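Local coordinates for computationally designed four-helix bundle protein (Synthetic construct, PDB 3U3B), which is of unknown function but was computationally redesigned, with a completely new hydrophobic core, as a hyperthermostable four-helix bundle, at residues K16-N21 against Y43-T48; D24-V29 against D85-V90; A62-T67 against L94-R99. One frame throughout, in Å; residues are numbered along the deposited sequence. Where two conformers were deposited one is given.

Interaction 1: residues K16-N21 against Y43-T48; sequences KELIQN and YRLVHT
The carbonyl oxygen of Arg44 is gripped twice by Thr48, the residue whose methyl CG2 touches Leu18 on the neighbouring helix. The hydroxyl OG1 of Thr48 donates to Arg44 O at 2.8 Å, with a C=O...donor angle of 152°. The backbone N of Thr48 reaches that same Arg44 O at 3.1 Å from the opposite face of the carbonyl plane. Chi1 of Thr48, -64°, sets OG1 beside the backbone N and swings CG2 to the position opposite that N, where the methyl lies 4.1 Å from Leu18 CD1. Hydroxyl and methyl thus serve separate neighbours, which is why threonine suits a partly exposed helix site. A serine here would still offer the hydroxyl but is likely to leave Leu18 CD1 without this methyl partner, opening a gap beside it.

The other branch of Leu18 belongs to Leu45: CD2 of Leu18 lies 3.9 Å from CD2 of Leu45, the two side chains crossing obliquely. The second methyl of Leu45, CD1, rests 4.0 Å from Asn21 CB, meeting the aliphatic root of a partly exposed polar residue. Helices 3-30 and 36-56 are antiparallel neighbours of the four-helix bundle, and these short segments run at 163° with axes 9.8 Å apart. Ile19 and Val46 point away from the partner segment and are buried against helices 84-102 and 59-76 respectively. Since the closest contacts between the segments are all carbon to carbon, and no polar bond joins them, their attachment here rests on shape and the hydrophobic effect, while the threonine hydroxyl is satisfied within its own helix.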
# COMPACT_ATOMS: atom_id res chain seq x y z
N LYS A 16 -0.14 8.54 -4.65
CA LYS A 16 0.62 7.91 -5.74
C LYS A 16 2.12 7.81 -5.46
O LYS A 16 2.76 6.82 -5.84
CB LYS A 16 0.40 8.67 -7.05
CG LYS A 16 -1.00 8.58 -7.58
CD LYS A 16 -1.14 9.44 -8.83
CE LYS A 16 -2.57 9.40 -9.38
NZ LYS A 16 -2.70 10.12 -10.70
N GLU A 17 2.68 8.82 -4.80
CA GLU A 17 4.09 8.76 -4.39
C GLU A 17 4.33 7.67 -3.34
O GLU A 17 5.32 6.91 -3.42
CB GLU A 17 4.58 10.13 -3.88
CG GLU A 17 5.12 11.06 -4.98
CD GLU A 17 5.50 12.45 -4.48
OE1 GLU A 17 4.93 12.90 -3.46
OE2 GLU A 17 6.37 13.09 -5.12
N LEU A 18 3.43 7.57 -2.37
CA LEU A 18 3.52 6.51 -1.37
C LEU A 18 3.40 5.12 -2.01
O LEU A 18 4.14 4.22 -1.63
CB LEU A 18 2.44 6.70 -0.29
CG LEU A 18 2.61 7.96 0.55
CD1 LEU A 18 1.36 8.21 1.36
CD2 LEU A 18 3.83 7.84 1.47
N ILE A 19 2.50 4.95 -2.97
CA ILE A 19 2.37 3.69 -3.70
C ILE A 19 3.65 3.34 -4.47
O ILE A 19 4.13 2.21 -4.42
CB ILE A 19 1.15 3.72 -4.66
CG1 ILE A 19 -0.14 3.62 -3.85
CG2 ILE A 19 1.20 2.61 -5.68
CD1 ILE A 19 -1.39 3.93 -4.65
N GLN A 20 4.21 4.30 -5.18
CA GLN A 20 5.46 4.08 -5.86
C GLN A 20 6.58 3.68 -4.86
O GLN A 20 7.41 2.83 -5.16
CB GLN A 20 5.86 5.31 -6.65
CG GLN A 20 7.09 5.07 -7.52
CD GLN A 20 6.91 3.86 -8.43
OE1 GLN A 20 5.99 3.82 -9.24
NE2 GLN A 20 7.77 2.86 -8.28
N ASN A 21 6.60 4.33 -3.69
CA ASN A 21 7.53 3.99 -2.62
C ASN A 21 7.37 2.53 -2.17
O ASN A 21 8.36 1.81 -1.98
CB ASN A 21 7.33 4.90 -1.39
CG ASN A 21 7.81 6.33 -1.62
OD1 ASN A 21 8.70 6.60 -2.43
ND2 ASN A 21 7.23 7.26 -0.86
N TYR A 43 4.82 -1.90 5.69
CA TYR A 43 3.66 -1.85 6.57
C TYR A 43 3.40 -0.41 6.94
O TYR A 43 2.25 0.04 6.89
CB TYR A 43 3.86 -2.66 7.84
CG TYR A 43 2.62 -2.70 8.67
CD1 TYR A 43 1.69 -3.71 8.51
CD2 TYR A 43 2.32 -1.67 9.57
CE1 TYR A 43 0.53 -3.73 9.24
CE2 TYR A 43 1.15 -1.69 10.32
CZ TYR A 43 0.26 -2.72 10.13
OH TYR A 43 -0.89 -2.76 10.85
N ARG A 44 4.45 0.32 7.35
CA ARG A 44 4.27 1.71 7.80
C ARG A 44 3.84 2.69 6.68
O ARG A 44 3.09 3.64 6.93
CB ARG A 44 5.48 2.24 8.59
CG ARG A 44 5.61 1.60 10.00
CD ARG A 44 6.78 2.14 10.83
NE ARG A 44 8.08 1.84 10.19
CZ ARG A 44 8.91 0.87 10.54
NH1 ARG A 44 8.67 0.07 11.57
NH2 ARG A 44 10.03 0.72 9.86
N LEU A 45 4.28 2.44 5.44
CA LEU A 45 3.85 3.20 4.29
C LEU A 45 2.37 2.98 4.03
O LEU A 45 1.61 3.95 3.83
CB LEU A 45 4.67 2.84 3.05
CG LEU A 45 6.08 3.42 3.01
CD1 LEU A 45 6.93 2.69 1.97
CD2 LEU A 45 6.07 4.93 2.75
N VAL A 46 1.95 1.72 4.06
CA VAL A 46 0.55 1.38 3.82
C VAL A 46 -0.36 1.97 4.92
O VAL A 46 -1.47 2.45 4.63
CB VAL A 46 0.36 -0.13 3.68
CG1 VAL A 46 -1.10 -0.51 3.57
CG2 VAL A 46 1.13 -0.65 2.46
N HIS A 47 0.11 1.93 6.17
CA HIS A 47 -0.62 2.50 7.30
C HIS A 47 -0.82 4.00 7.12
O HIS A 47 -1.87 4.57 7.50
CB HIS A 47 0.17 2.22 8.59
CG HIS A 47 -0.58 2.47 9.85
ND1 HIS A 47 -0.53 3.67 10.52
CD2 HIS A 47 -1.38 1.66 10.59
CE1 HIS A 47 -1.29 3.61 11.59
NE2 HIS A 47 -1.81 2.40 11.67
N THR A 48 0.20 4.66 6.59
CA THR A 48 0.17 6.09 6.28
C THR A 48 -0.90 6.39 5.20
O THR A 48 -1.70 7.32 5.32
CB THR A 48 1.56 6.57 5.84
OG1 THR A 48 2.48 6.42 6.93
CG2 THR A 48 1.55 8.00 5.41

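Interaction 2: residues D24-V29 against D85-V90; sequences DDIKEV and DLIDKV
Ile26 and Val90 make the closer of two apolar contacts, with CD1 of Ile26 lying 3.9 Å from CG1 of Val90 and the two side chains meeting at a slant, not head on. The isoleucine reaches this far because its longer branch is extended, chi2 179°, which carries the terminal methyl outward from helix 3-30. Its shorter branch does different work: Ile26 CG2 faces CG2 of Ile87 at 4.3 Å, a looser methyl-to-methyl approach. Beta-branched residues suit such sites, since each offers methyl groups close to the backbone, and all three are buried. The segments belong to the first and last helices of the up-and-down four-helix bundle, which run in opposite senses, Ile26 and Ile87 being the nearest pair with CA atoms 8.1 Å apart. Further apolar packing ties in the rest of the bundle: Ile26 also touches Leu94, Val90 meets Leu71 and Met75 of helix 59-76, and Val29 lies on Trp39 of helix 36-56.

Two polar bonds beside the contact run along the chain of the first segment rather than across to the second. Asp24 OD1 is hydrogen-bonded to Gln20 NE2, one turn earlier, and Glu28 OE1 forms a salt bridge with Lys31 NZ.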
# COMPACT_ATOMS: atom_id res chain seq x y z
N ASP A 24 8.64 0.28 -4.97
CA ASP A 24 10.11 0.30 -4.96
C ASP A 24 10.65 -0.62 -3.86
O ASP A 24 11.61 -1.35 -4.08
CB ASP A 24 10.62 1.74 -4.80
CG ASP A 24 10.46 2.59 -6.09
OD1 ASP A 24 10.47 2.05 -7.22
OD2 ASP A 24 10.29 3.81 -5.97
N ASP A 25 10.01 -0.63 -2.69
CA ASP A 25 10.43 -1.55 -1.61
C ASP A 25 10.07 -3.01 -1.90
O ASP A 25 10.83 -3.92 -1.54
CB ASP A 25 9.86 -1.12 -0.26
CG ASP A 25 10.59 0.08 0.33
OD1 ASP A 25 11.69 0.44 -0.18
OD2 ASP A 25 10.08 0.66 1.31
N ILE A 26 8.96 -3.25 -2.58
CA ILE A 26 8.57 -4.60 -2.96
C ILE A 26 9.59 -5.19 -3.94
O ILE A 26 9.90 -6.39 -3.89
CB ILE A 26 7.19 -4.63 -3.57
CG1 ILE A 26 6.12 -4.54 -2.49
CG2 ILE A 26 7.01 -5.90 -4.36
CD1 ILE A 26 4.73 -4.56 -3.06
N LYS A 27 10.12 -4.37 -4.82
CA LYS A 27 11.12 -4.85 -5.76
C LYS A 27 12.33 -5.37 -5.00
O LYS A 27 12.91 -6.42 -5.35
CB LYS A 27 11.54 -3.75 -6.71
CG LYS A 27 10.47 -3.40 -7.70
CD LYS A 27 10.94 -2.37 -8.73
CE LYS A 27 9.81 -2.04 -9.74
NZ LYS A 27 8.70 -1.17 -9.20
N GLU A 28 12.71 -4.63 -3.96
CA GLU A 28 13.89 -5.03 -3.16
C GLU A 28 13.61 -6.27 -2.33
O GLU A 28 14.49 -7.14 -2.21
CB GLU A 28 14.35 -3.91 -2.21
CG GLU A 28 14.98 -2.66 -2.86
CD GLU A 28 15.79 -2.96 -4.13
OE1 GLU A 28 16.64 -3.88 -4.10
OE2 GLU A 28 15.56 -2.29 -5.17
N VAL A 29 12.43 -6.35 -1.71
CA VAL A 29 12.14 -7.51 -0.84
C VAL A 29 11.94 -8.79 -1.67
O VAL A 29 12.10 -9.91 -1.17
CB VAL A 29 10.94 -7.23 0.12
CG1 VAL A 29 9.61 -7.46 -0.57
CG2 VAL A 29 11.09 -8.06 1.40
N ASP A 85 4.32 -16.40 -3.90
CA ASP A 85 2.88 -16.26 -4.12
C ASP A 85 2.24 -15.27 -3.16
O ASP A 85 1.30 -14.56 -3.52
CB ASP A 85 2.18 -17.62 -4.03
CG ASP A 85 2.44 -18.50 -5.23
OD1 ASP A 85 2.82 -17.94 -6.29
OD2 ASP A 85 2.27 -19.74 -5.13
N LEU A 86 2.73 -15.22 -1.94
CA LEU A 86 2.24 -14.26 -0.97
C LEU A 86 2.61 -12.85 -1.42
O LEU A 86 1.82 -11.90 -1.28
CB LEU A 86 2.84 -14.56 0.40
CG LEU A 86 2.45 -13.60 1.51
CD1 LEU A 86 0.93 -13.51 1.63
CD2 LEU A 86 3.08 -14.05 2.82
N ILE A 87 3.81 -12.71 -1.97
CA ILE A 87 4.25 -11.41 -2.48
C ILE A 87 3.39 -11.03 -3.68
O ILE A 87 3.00 -9.86 -3.84
CB ILE A 87 5.74 -11.40 -2.85
CG1 ILE A 87 6.58 -11.68 -1.61
CG2 ILE A 87 6.12 -10.05 -3.44
CD1 ILE A 87 8.03 -11.84 -1.88
N ASP A 88 3.04 -12.01 -4.49
CA ASP A 88 2.18 -11.75 -5.64
C ASP A 88 0.80 -11.25 -5.21
O ASP A 88 0.20 -10.41 -5.89
CB ASP A 88 2.05 -12.98 -6.53
CG ASP A 88 3.33 -13.30 -7.27
OD1 ASP A 88 4.12 -12.37 -7.53
OD2 ASP A 88 3.54 -14.49 -7.59
N LYS A 89 0.26 -11.75 -4.11
CA LYS A 89 -1.06 -11.30 -3.71
C LYS A 89 -1.02 -9.85 -3.22
O LYS A 89 -1.94 -9.08 -3.46
CB LYS A 89 -1.67 -12.21 -2.65
CG LYS A 89 -3.19 -12.04 -2.52
CD LYS A 89 -3.64 -12.47 -1.15
CE LYS A 89 -5.07 -13.00 -1.12
NZ LYS A 89 -5.41 -13.45 0.28
N VAL A 90 0.06 -9.51 -2.52
CA VAL A 90 0.33 -8.12 -2.16
C VAL A 90 0.44 -7.20 -3.39
O VAL A 90 -0.16 -6.12 -3.44
CB VAL A 90 1.64 -8.00 -1.37
CG1 VAL A 90 1.95 -6.53 -1.10
CG2 VAL A 90 1.54 -8.75 -0.07

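Interaction 3: residues A62-T67 against L94-R99; sequences AKVLHT and LDMVTR
Val64 holds CG1 opposite its backbone N (chi1 -175°), which directs that methyl at Val97, while Met96 bends at chi3 (50°) so that its CE turns in over the same valine. The setting is an antiparallel helix pair of the four-helix bundle: helices 59-76 and 84-102 follow each other in the chain, and the N-to-C directions of the segments here are 164° apart, with axes separated by 9.4 Å.

Val64 CG1 and Val97 CG2 meet at 3.5 Å, a tight methyl contact, as the two valines run side by side with their ends pointing opposite ways. Short, branched valines suit this close approach, since their methyls sit near the backbone and meet with CA atoms 6.5 Å apart. Met96, on the exposed flank, comes across Val64 at about a right angle and lays CE 4.1 Å from Val64 CG2; a flexible thioether can bend over a neighbour in this way. On the buried flank Leu65 supplies the reach that valine lacks. Although its CB does not point straight at the opposite helix, the branched tip gets there, and farther into the bundle it also touches Met49 and Thr53 of helix 36-56. Val97 meanwhile packs on Ile19 of helix 3-30, joining this seam to the core. Leu65 CD2 lies across the fork of Val97, 3.8 Å from CG2 and 4.1 Å from CG1 of that valine.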
# COMPACT_ATOMS: atom_id res chain seq x y z
N ALA A 62 -9.40 2.37 1.07
CA ALA A 62 -9.11 2.03 2.46
C ALA A 62 -9.30 0.55 2.74
O ALA A 62 -8.49 -0.06 3.45
CB ALA A 62 -9.99 2.84 3.38
N LYS A 63 -10.35 -0.04 2.17
CA LYS A 63 -10.63 -1.45 2.43
C LYS A 63 -9.56 -2.36 1.82
O LYS A 63 -9.23 -3.39 2.39
CB LYS A 63 -12.00 -1.86 1.90
CG LYS A 63 -13.18 -1.11 2.51
CD LYS A 63 -13.42 -1.43 3.98
CE LYS A 63 -14.63 -0.67 4.50
NZ LYS A 63 -15.89 -1.07 3.80
N VAL A 64 -9.03 -1.98 0.65
CA VAL A 64 -7.92 -2.73 0.05
C VAL A 64 -6.63 -2.53 0.85
O VAL A 64 -5.92 -3.49 1.13
CB VAL A 64 -7.70 -2.37 -1.43
CG1 VAL A 64 -6.60 -3.28 -2.04
CG2 VAL A 64 -9.01 -2.57 -2.20
N LEU A 65 -6.34 -1.30 1.25
CA LEU A 65 -5.18 -1.05 2.08
C LEU A 65 -5.24 -1.83 3.39
O LEU A 65 -4.24 -2.41 3.85
CB LEU A 65 -5.04 0.45 2.37
CG LEU A 65 -4.73 1.29 1.13
CD1 LEU A 65 -4.90 2.79 1.46
CD2 LEU A 65 -3.35 0.95 0.53
N HIS A 66 -6.42 -1.88 3.99
CA HIS A 66 -6.60 -2.63 5.22
C HIS A 66 -6.27 -4.10 5.00
O HIS A 66 -5.63 -4.74 5.84
CB HIS A 66 -8.04 -2.49 5.71
CG HIS A 66 -8.31 -3.26 6.97
ND1 HIS A 66 -7.64 -3.01 8.15
CD2 HIS A 66 -9.18 -4.26 7.22
CE1 HIS A 66 -8.09 -3.83 9.08
NE2 HIS A 66 -9.03 -4.60 8.54
N THR A 67 -6.70 -4.62 3.86
CA THR A 67 -6.41 -6.02 3.52
C THR A 67 -4.91 -6.26 3.37
O THR A 67 -4.40 -7.28 3.82
CB THR A 67 -7.11 -6.44 2.22
OG1 THR A 67 -8.54 -6.34 2.37
CG2 THR A 67 -6.77 -7.86 1.91
N LEU A 94 -2.01 -4.09 -4.47
CA LEU A 94 -1.47 -2.76 -4.63
C LEU A 94 -1.89 -2.20 -5.99
O LEU A 94 -2.15 -1.01 -6.14
CB LEU A 94 0.05 -2.80 -4.51
CG LEU A 94 0.66 -1.45 -4.13
CD1 LEU A 94 0.12 -0.94 -2.78
CD2 LEU A 94 2.19 -1.56 -4.12
N ASP A 95 -1.94 -3.06 -7.00
CA ASP A 95 -2.40 -2.65 -8.32
C ASP A 95 -3.88 -2.30 -8.30
O ASP A 95 -4.31 -1.39 -8.98
CB ASP A 95 -2.12 -3.75 -9.33
CG ASP A 95 -0.63 -3.93 -9.59
OD1 ASP A 95 0.16 -3.02 -9.24
OD2 ASP A 95 -0.26 -5.00 -10.15
N MET A 96 -4.66 -3.03 -7.52
CA MET A 96 -6.06 -2.68 -7.30
C MET A 96 -6.15 -1.28 -6.69
O MET A 96 -6.98 -0.48 -7.11
CB MET A 96 -6.73 -3.72 -6.38
CG MET A 96 -7.05 -5.03 -7.08
SD MET A 96 -7.34 -6.43 -5.97
CE MET A 96 -8.53 -5.72 -4.81
N VAL A 97 -5.29 -0.99 -5.72
CA VAL A 97 -5.29 0.31 -5.06
C VAL A 97 -5.00 1.39 -6.08
O VAL A 97 -5.64 2.43 -6.10
CB VAL A 97 -4.23 0.41 -3.92
CG1 VAL A 97 -4.09 1.85 -3.45
CG2 VAL A 97 -4.61 -0.49 -2.77
N THR A 98 -4.03 1.15 -6.95
CA THR A 98 -3.67 2.13 -7.95
C THR A 98 -4.82 2.39 -8.91
O THR A 98 -5.09 3.55 -9.26
CB THR A 98 -2.43 1.70 -8.73
OG1 THR A 98 -1.30 1.74 -7.87
CG2 THR A 98 -2.17 2.63 -9.87
N ARG A 99 -5.50 1.34 -9.36
CA ARG A 99 -6.62 1.52 -10.28
C ARG A 99 -7.75 2.29 -9.60
O ARG A 99 -8.32 3.24 -10.17
CB ARG A 99 -7.18 0.19 -10.79
CG ARG A 99 -6.21 -0.60 -11.68
CD ARG A 99 -5.82 0.17 -12.91
NE ARG A 99 -5.11 -0.67 -13.89
CZ ARG A 99 -4.88 -0.32 -15.16
NH1 ARG A 99 -5.32 0.85 -15.61
NH2 ARG A 99 -4.24 -1.13 -15.99

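How the interactions relate
Interaction 2 is fully buried, interaction 3 runs from core to surface, and interaction 1 is a surface contact, although its centre is the nearest of the three to the middle of the chain. Interactions 1 and 2 share helix 3-30, while 2 and 3 share helix 84-102, so together they tie all four helices. Composition follows place: only beta-branched aliphatics meet in interaction 2, a methionine covers the outer flank of interaction 3, and interaction 1 mixes leucines with threonine and asparagine. Core packing connects interaction 3 to each of the others, with Ile19 CD1 lying 3.6 Å from Val97 CG1 and Ile26 CD1 4.1 Å from Leu94 CD2.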